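Local coordinates for oxidoreductase, 2OG-Fe(II) oxygenase family (Burkholderia pseudomallei, PDB 6N1F), which binds a ferric ion and probably acts as an oxidoreductase of the iron- and ascorbate-dependent family, related to the 2-oxoglutarate oxygenases, at residues A41-V46 with G127-T132; V183-Q186 with P190-F193; V55-H60 with N115-A120. One frame throughout, in Å; residues are numbered along the deposited sequence.

Contact 1: A41-V46 with G127-T132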
loop_
_atom_site.group_PDB
_atom_site.type_symbol
_atom_site.label_atom_id
_atom_site.label_comp_id
_atom_site.label_asym_id
_atom_site.label_seq_id
_atom_site.Cartn_x
_atom_site.Cartn_y
_atom_site.Cartn_z
ATOM N N ALA A 41 -11.824 9.254 -9.596
ATOM C CA ALA A 41 -11.401 10.256 -10.570
ATOM C C ALA A 41 -9.983 10.753 -10.289
ATOM O O ALA A 41 -9.206 10.978 -11.222
ATOM C CB ALA A 41 -12.390 11.418 -10.585
ATOM N N GLN A 42 -9.622 10.930 -9.012
ATOM C CA GLN A 42 -8.257 11.361 -8.705
ATOM C C GLN A 42 -7.256 10.269 -9.033
ATOM O O GLN A 42 -6.166 10.551 -9.548
ATOM C CB GLN A 42 -8.112 11.763 -7.236
ATOM C CG GLN A 42 -6.834 12.573 -6.995
ATOM C CD GLN A 42 -6.581 12.895 -5.543
ATOM O OE1 GLN A 42 -7.501 13.081 -4.761
ATOM N NE2 GLN A 42 -5.308 12.961 -5.173
ATOM N N LEU A 43 -7.600 9.020 -8.709
ATOM C CA LEU A 43 -6.761 7.894 -9.089
ATOM C C LEU A 43 -6.587 7.854 -10.598
ATOM O O LEU A 43 -5.482 7.609 -11.103
ATOM C CB LEU A 43 -7.377 6.590 -8.576
ATOM C CG LEU A 43 -6.619 5.301 -8.882
ATOM C CD1 LEU A 43 -5.296 5.327 -8.168
ATOM C CD2 LEU A 43 -7.411 4.066 -8.462
ATOM N N ARG A 44 -7.676 8.121 -11.328
ATOM C CA ARG A 44 -7.639 8.163 -12.787
ATOM C C ARG A 44 -6.747 9.294 -13.296
ATOM O O ARG A 44 -5.844 9.063 -14.108
ATOM C CB ARG A 44 -9.062 8.312 -13.331
ATOM C CG ARG A 44 -9.371 7.437 -14.540
ATOM C CD ARG A 44 -10.804 7.631 -15.038
ATOM N NE ARG A 44 -11.794 7.357 -13.997
ATOM C CZ ARG A 44 -12.672 8.243 -13.524
ATOM N NH1 ARG A 44 -12.709 9.482 -14.004
ATOM N NH2 ARG A 44 -13.522 7.881 -12.571
ATOM N N GLU A 45 -6.983 10.527 -12.839
ATOM C CA GLU A 45 -6.301 11.671 -13.444
ATOM C C GLU A 45 -4.903 11.856 -12.876
ATOM O O GLU A 45 -3.944 12.053 -13.627
ATOM C CB GLU A 45 -7.123 12.946 -13.245
ATOM C CG GLU A 45 -8.442 12.939 -14.015
ATOM C CD GLU A 45 -9.350 14.100 -13.651
ATOM O OE1 GLU A 45 -9.273 14.586 -12.494
ATOM O OE2 GLU A 45 -10.139 14.520 -14.530
ATOM N N VAL A 46 -4.779 11.793 -11.551
ATOM C CA VAL A 46 -3.511 12.009 -10.867
ATOM C C VAL A 46 -2.678 10.732 -10.843
ATOM O O VAL A 46 -1.455 10.773 -11.013
ATOM C CB VAL A 46 -3.773 12.538 -9.442
ATOM C CG1 VAL A 46 -2.499 12.567 -8.637
ATOM C CG2 VAL A 46 -4.402 13.913 -9.489
ATOM N N GLY A 127 -13.309 -2.399 -6.033
ATOM C CA GLY A 127 -13.873 -2.609 -7.357
ATOM C C GLY A 127 -14.408 -1.328 -7.969
ATOM O O GLY A 127 -14.161 -1.031 -9.139
ATOM N N ASP A 128 -15.162 -0.554 -7.188
ATOM C CA ASP A 128 -15.598 0.752 -7.666
ATOM C C ASP A 128 -14.409 1.687 -7.869
ATOM O O ASP A 128 -14.378 2.472 -8.824
ATOM C CB ASP A 128 -16.582 1.363 -6.676
ATOM C CG ASP A 128 -17.873 0.571 -6.588
ATOM O OD1 ASP A 128 -17.974 -0.464 -7.281
ATOM O OD2 ASP A 128 -18.775 0.986 -5.833
HETATM N N MSE A 129 -13.427 1.606 -6.982
HETATM C CA MSE A 129 -12.287 2.511 -6.960
HETATM C C MSE A 129 -11.496 2.341 -8.241
HETATM O O MSE A 129 -11.067 3.313 -8.852
HETATM C CB MSE A 129 -11.422 2.238 -5.720
HETATM C CG MSE A 129 -10.028 2.814 -5.742
HETATM SE SE MSE A 129 -9.955 4.579 -4.938
HETATM C CE MSE A 129 -10.748 4.226 -3.192
ATOM N N PHE A 130 -11.333 1.084 -8.652
ATOM C CA PHE A 130 -10.602 0.781 -9.869
ATOM C C PHE A 130 -11.456 0.977 -11.111
ATOM O O PHE A 130 -10.910 1.084 -12.213
ATOM C CB PHE A 130 -10.050 -0.652 -9.815
ATOM C CG PHE A 130 -9.124 -0.915 -8.644
ATOM C CD1 PHE A 130 -8.521 0.129 -7.958
ATOM C CD2 PHE A 130 -8.864 -2.213 -8.231
ATOM C CE1 PHE A 130 -7.681 -0.113 -6.872
ATOM C CE2 PHE A 130 -8.025 -2.469 -7.146
ATOM C CZ PHE A 130 -7.436 -1.411 -6.466
ATOM N N GLY A 131 -12.775 1.030 -10.961
ATOM C CA GLY A 131 -13.642 1.261 -12.101
ATOM C C GLY A 131 -13.718 0.123 -13.097
ATOM O O GLY A 131 -13.767 0.374 -14.308
ATOM N N THR A 132 -13.735 -1.125 -12.623
ATOM C CA THR A 132 -13.896 -2.270 -13.509
ATOM C C THR A 132 -14.719 -3.341 -12.809
ATOM O O THR A 132 -14.798 -3.396 -11.578
ATOM C CB THR A 132 -12.544 -2.861 -13.956
ATOM O OG1 THR A 132 -12.736 -3.754 -15.058
ATOM C CG2 THR A 132 -11.930 -3.635 -12.835
#
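Leu43, on helix 36-45, points toward the last turn of helix 120-130, where the selenomethionine Met129 is its nearest residue (CA to CA, 8.0 Å); the Leu43 side chain spans this gap and reaches two side chains and a backbone carbonyl. One methyl group does the touching from the 41-46 side. The CG of Leu43 stands anti to its backbone N (chi1 -180°), and this carries CD2 across the gap. There CD2 meets three groups: the backbone O of Met129 at 3.8 Å, Met129 CG at 4.0 Å, and Phe130 CD1 at 4.1 Å. The Phe130 ring receives the methyl at its edge, near the ring plane, rather than over a face. The side chains of Leu43 and Met129 cross at about a right angle, and the Met129 chain bends at both chi2 (92°) and chi3 (54°). The contact is wholly apolar apart from the carbonyl oxygen, and it buries a modest 102 Å². Leu43 and Phe130 both also rest on Val202 of strand 200-204, while Met129 reaches Leu51 of strand 48-51. The Phe130 ring is stacked with Phe166 and meets Tyr226 edge-to-face. Both helices thus lie on the seven-stranded sheet, joined here by Leu43, which touches both the end of helix 120-130 and Val202.

Contact 2: V183-Q186 with P190-F193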
loop_
_atom_site.group_PDB
_atom_site.type_symbol
_atom_site.label_atom_id
_atom_site.label_comp_id
_atom_site.label_asym_id
_atom_site.label_seq_id
_atom_site.Cartn_x
_atom_site.Cartn_y
_atom_site.Cartn_z
ATOM N N VAL A 183 5.270 10.239 -5.497
ATOM C CA VAL A 183 5.114 9.675 -6.833
ATOM C C VAL A 183 5.710 10.634 -7.848
ATOM O O VAL A 183 5.493 11.853 -7.769
ATOM C CB VAL A 183 3.629 9.418 -7.158
ATOM C CG1 VAL A 183 3.486 8.750 -8.516
ATOM C CG2 VAL A 183 2.971 8.609 -6.067
ATOM N N HIS A 184 6.426 10.080 -8.832
ATOM C CA HIS A 184 7.122 10.836 -9.871
ATOM C C HIS A 184 6.604 10.459 -11.257
ATOM O O HIS A 184 7.301 9.790 -12.034
ATOM C CB HIS A 184 8.627 10.594 -9.789
ATOM C CG HIS A 184 9.246 11.091 -8.521
ATOM N ND1 HIS A 184 9.994 12.243 -8.468
ATOM C CD2 HIS A 184 9.218 10.602 -7.262
ATOM C CE1 HIS A 184 10.406 12.444 -7.231
ATOM N NE2 HIS A 184 9.951 11.461 -6.478
ATOM N N PRO A 185 5.402 10.900 -11.614
ATOM C CA PRO A 185 4.895 10.623 -12.964
ATOM C C PRO A 185 5.737 11.325 -14.018
ATOM O O PRO A 185 6.209 12.446 -13.815
ATOM C CB PRO A 185 3.470 11.176 -12.928
ATOM C CG PRO A 185 3.514 12.231 -11.887
ATOM C CD PRO A 185 4.514 11.797 -10.859
ATOM N N GLN A 186 5.920 10.649 -15.152
ATOM C CA GLN A 186 6.727 11.199 -16.233
ATOM C C GLN A 186 6.198 12.566 -16.653
ATOM O O GLN A 186 4.997 12.736 -16.891
ATOM C CB GLN A 186 6.736 10.241 -17.422
ATOM N N PRO A 190 6.525 16.105 -9.013
ATOM C CA PRO A 190 6.263 15.039 -8.039
ATOM C C PRO A 190 4.992 15.322 -7.245
ATOM O O PRO A 190 4.675 16.473 -6.936
ATOM C CB PRO A 190 7.501 15.069 -7.134
ATOM C CG PRO A 190 8.544 15.807 -7.898
ATOM C CD PRO A 190 7.825 16.760 -8.797
ATOM N N ASN A 191 4.261 14.248 -6.920
ATOM C CA ASN A 191 3.070 14.300 -6.069
ATOM C C ASN A 191 3.420 13.797 -4.672
ATOM O O ASN A 191 3.764 12.623 -4.500
ATOM C CB ASN A 191 1.941 13.459 -6.676
ATOM C CG ASN A 191 1.620 13.872 -8.096
ATOM O OD1 ASN A 191 1.743 15.041 -8.446
ATOM N ND2 ASN A 191 1.225 12.920 -8.924
ATOM N N VAL A 192 3.305 14.672 -3.677
ATOM C CA VAL A 192 3.773 14.404 -2.321
ATOM C C VAL A 192 2.577 14.131 -1.420
ATOM O O VAL A 192 1.647 14.945 -1.355
ATOM C CB VAL A 192 4.594 15.586 -1.772
ATOM C CG1 VAL A 192 5.050 15.297 -0.338
ATOM C CG2 VAL A 192 5.772 15.861 -2.662
ATOM N N PHE A 193 2.625 13.016 -0.689
ATOM C CA PHE A 193 1.557 12.620 0.222
ATOM C C PHE A 193 2.161 12.378 1.591
ATOM O O PHE A 193 3.017 11.502 1.740
ATOM C CB PHE A 193 0.838 11.352 -0.258
ATOM C CG PHE A 193 0.142 11.516 -1.570
ATOM C CD1 PHE A 193 -1.220 11.742 -1.623
ATOM C CD2 PHE A 193 0.856 11.442 -2.755
ATOM C CE1 PHE A 193 -1.847 11.898 -2.844
ATOM C CE2 PHE A 193 0.245 11.601 -3.964
ATOM C CZ PHE A 193 -1.121 11.832 -4.013
#
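His184 reaches Pro190 across a beta hairpin, although its CB starts off away from the 190-193 segment. CG sits beside the backbone N, anti to the carbonyl carbon (chi1 -64°), which brings the ring round to the proline. ND1 then lies 3.9 Å from Pro190 CG, and CE1 lies 3.9 Å from Pro190 CB. Pro190 CB stands over one face of the imidazole, displaced toward the rim, in a CH-pi contact 4.2 Å from the ring centroid. At the tip, NE2 turns to Glu210 OE2 in a hydrogen bond, which, with the proline on one face, probably limits the ring's rotation. Behind it the backbones form an antiparallel hydrogen-bonded pair. Val183 N donates to Asn191 O at 3.0 Å, and Asn191 N returns a bond to Val183 O at 2.8 Å. Val183 O also takes a CA-H...O contact from Pro190 CA at 3.3 Å. The side chains of Val183 and Asn191 leave on the same face of the sheet, and Asn191 ND2 packs against Pro185 CG at 3.8 Å. This is a beta hairpin in the four-stranded sheet of the double-stranded beta-helix fold of 2OG-Fe(II) oxygenases. Strand 181-184 runs alongside strand 208-211, which carries the iron ligand His209.

Contact 3: V55-H60 with N115-A120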
loop_
_atom_site.group_PDB
_atom_site.type_symbol
_atom_site.label_atom_id
_atom_site.label_comp_id
_atom_site.label_asym_id
_atom_site.label_seq_id
_atom_site.Cartn_x
_atom_site.Cartn_y
_atom_site.Cartn_z
ATOM N N VAL A 55 -12.373 6.021 6.265
ATOM C CA VAL A 55 -13.299 5.667 5.190
ATOM C C VAL A 55 -13.150 4.201 4.795
ATOM O O VAL A 55 -14.116 3.435 4.832
ATOM C CB VAL A 55 -13.087 6.599 3.986
ATOM C CG1 VAL A 55 -13.774 6.057 2.751
ATOM C CG2 VAL A 55 -13.559 8.024 4.328
ATOM N N ALA A 56 -11.938 3.781 4.412
ATOM C CA ALA A 56 -11.800 2.436 3.852
ATOM C C ALA A 56 -11.809 1.353 4.929
ATOM O O ALA A 56 -12.366 0.267 4.718
ATOM C CB ALA A 56 -10.517 2.335 3.027
ATOM N N PHE A 57 -11.156 1.609 6.063
ATOM C CA PHE A 57 -11.085 0.670 7.172
ATOM C C PHE A 57 -11.453 1.407 8.447
ATOM O O PHE A 57 -10.893 2.470 8.729
ATOM C CB PHE A 57 -9.690 0.084 7.293
ATOM C CG PHE A 57 -9.284 -0.711 6.110
ATOM C CD1 PHE A 57 -9.519 -2.077 6.074
ATOM C CD2 PHE A 57 -8.677 -0.109 5.025
ATOM C CE1 PHE A 57 -9.147 -2.831 4.975
ATOM C CE2 PHE A 57 -8.305 -0.859 3.921
ATOM C CZ PHE A 57 -8.542 -2.222 3.896
ATOM N N ASP A 58 -12.410 0.862 9.189
ATOM C CA ASP A 58 -12.872 1.517 10.398
ATOM C C ASP A 58 -11.750 1.512 11.433
ATOM O O ASP A 58 -10.763 0.782 11.306
ATOM C CB ASP A 58 -14.142 0.833 10.918
ATOM C CG ASP A 58 -15.329 0.986 9.957
ATOM O OD1 ASP A 58 -15.313 1.912 9.121
ATOM O OD2 ASP A 58 -16.289 0.185 10.039
ATOM N N ALA A 59 -11.874 2.381 12.443
ATOM C CA ALA A 59 -10.791 2.491 13.414
ATOM C C ALA A 59 -10.642 1.200 14.214
ATOM O O ALA A 59 -9.523 0.733 14.454
ATOM C CB ALA A 59 -11.019 3.682 14.346
ATOM N N HIS A 60 -11.761 0.598 14.631
ATOM C CA HIS A 60 -11.628 -0.635 15.397
ATOM C C HIS A 60 -11.039 -1.755 14.547
ATOM O O HIS A 60 -10.385 -2.645 15.088
ATOM C CB HIS A 60 -12.971 -1.044 16.014
ATOM C CG HIS A 60 -13.962 -1.559 15.024
ATOM N ND1 HIS A 60 -14.864 -0.738 14.384
ATOM C CD2 HIS A 60 -14.204 -2.815 14.575
ATOM C CE1 HIS A 60 -15.619 -1.465 13.576
ATOM N NE2 HIS A 60 -15.242 -2.728 13.677
ATOM N N ASN A 115 -8.210 -11.729 5.442
ATOM C CA ASN A 115 -9.665 -11.876 5.362
ATOM C C ASN A 115 -10.354 -10.521 5.392
ATOM O O ASN A 115 -11.335 -10.299 4.674
ATOM C CB ASN A 115 -10.197 -12.741 6.515
ATOM C CG ASN A 115 -9.991 -14.240 6.299
ATOM O OD1 ASN A 115 -9.875 -14.721 5.171
ATOM N ND2 ASN A 115 -9.960 -14.987 7.399
ATOM N N LEU A 116 -9.872 -9.615 6.241
ATOM C CA LEU A 116 -10.413 -8.263 6.276
ATOM C C LEU A 116 -10.142 -7.536 4.969
ATOM O O LEU A 116 -11.026 -6.868 4.417
ATOM C CB LEU A 116 -9.806 -7.490 7.445
ATOM C CG LEU A 116 -10.617 -7.499 8.728
ATOM C CD1 LEU A 116 -9.735 -7.156 9.912
ATOM C CD2 LEU A 116 -11.739 -6.501 8.604
ATOM N N LEU A 117 -8.902 -7.628 4.478
ATOM C CA LEU A 117 -8.540 -6.900 3.270
ATOM C C LEU A 117 -9.383 -7.351 2.090
ATOM O O LEU A 117 -9.707 -6.545 1.208
ATOM C CB LEU A 117 -7.049 -7.091 2.969
ATOM C CG LEU A 117 -6.061 -6.561 4.005
ATOM C CD1 LEU A 117 -4.628 -6.658 3.454
ATOM C CD2 LEU A 117 -6.396 -5.123 4.387
ATOM N N GLY A 118 -9.779 -8.622 2.078
ATOM C CA GLY A 118 -10.484 -9.151 0.939
ATOM C C GLY A 118 -11.941 -9.440 1.198
ATOM O O GLY A 118 -12.552 -10.207 0.449
ATOM N N ASP A 119 -12.518 -8.862 2.250
ATOM C CA ASP A 119 -13.911 -9.161 2.519
ATOM C C ASP A 119 -14.796 -8.426 1.512
ATOM O O ASP A 119 -14.326 -7.623 0.701
ATOM C CB ASP A 119 -14.276 -8.815 3.962
ATOM C CG ASP A 119 -14.134 -7.328 4.281
ATOM O OD1 ASP A 119 -13.976 -6.495 3.362
ATOM O OD2 ASP A 119 -14.188 -6.991 5.481
ATOM N N ALA A 120 -16.097 -8.708 1.577
ATOM C CA ALA A 120 -17.025 -8.183 0.579
ATOM C C ALA A 120 -17.032 -6.659 0.571
ATOM O O ALA A 120 -17.063 -6.034 -0.497
ATOM C CB ALA A 120 -18.435 -8.723 0.840
#
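Phe57 meets Leu117 where the turn leading into helix 59-70 packs against the end of helix 109-117, in the helical layer that covers the larger sheet of this double-stranded beta-helix fold. Their side chains cross at about a right angle, and the touching is done by one methyl: Leu117 CD2 lies 3.6 Å from both Phe57 CE1 and Phe57 CZ. It comes in obliquely, neither over the face nor at the edge of the ring. Phe57 has its CG beside the backbone N (chi1 -63°), and with chi2 at -92° the ring stands square to the CA-CB-CG plane, so that CE1 and CZ are the ring atoms that meet the leucine. Leu117 has the same first torsion, and its extended chi2 (-172°) sends CD1 onward and leaves CD2 to turn to the ring. Leu116 contributes less. Its backbone O lies near the plane of the Phe57 ring, at a loose 4.5 Å from CE1, while its side chain rests on Glu61, Arg64 and Ile65 of helix 59-70. Phe57 and Leu117 both touch Ile170 and Tyr224, so both residues rest on the same part of the sheet. Just past Leu117 and Gly118, Asp119 stands at an N-cap position, and its side chain caps helix 120-130. Asp119 OD1 comes within 3.2 Å of Leu116 O, an encounter of two acceptors. Arg122 probably offsets it, since its NH2 forms a salt bridge with Asp119 OD2 and its NE a weak hydrogen bond to Leu116 O.

Contacts 1 and 2 have centres about 17 Å apart and meet directly, since Val46 CG1 packs 3.8 Å from Asn191 ND2; segment 41-46 thus touches the hairpin through Val46. Contact 2 lies nearer the metal: the Val183 side chain is about 4 Å from that of the ligand His209 and about 9 Å from the iron, which Asp157 and His155 also hold, whereas the Leu43 side chain of contact 1 is about 13 Å from the iron. Contact 3 lies away from this site, its centre about 19 Å from that of contact 1 and about 27 Å from that of contact 2, across the chain's centre. Consecutive helices 109-117 and 120-130 connect contacts 3 and 1.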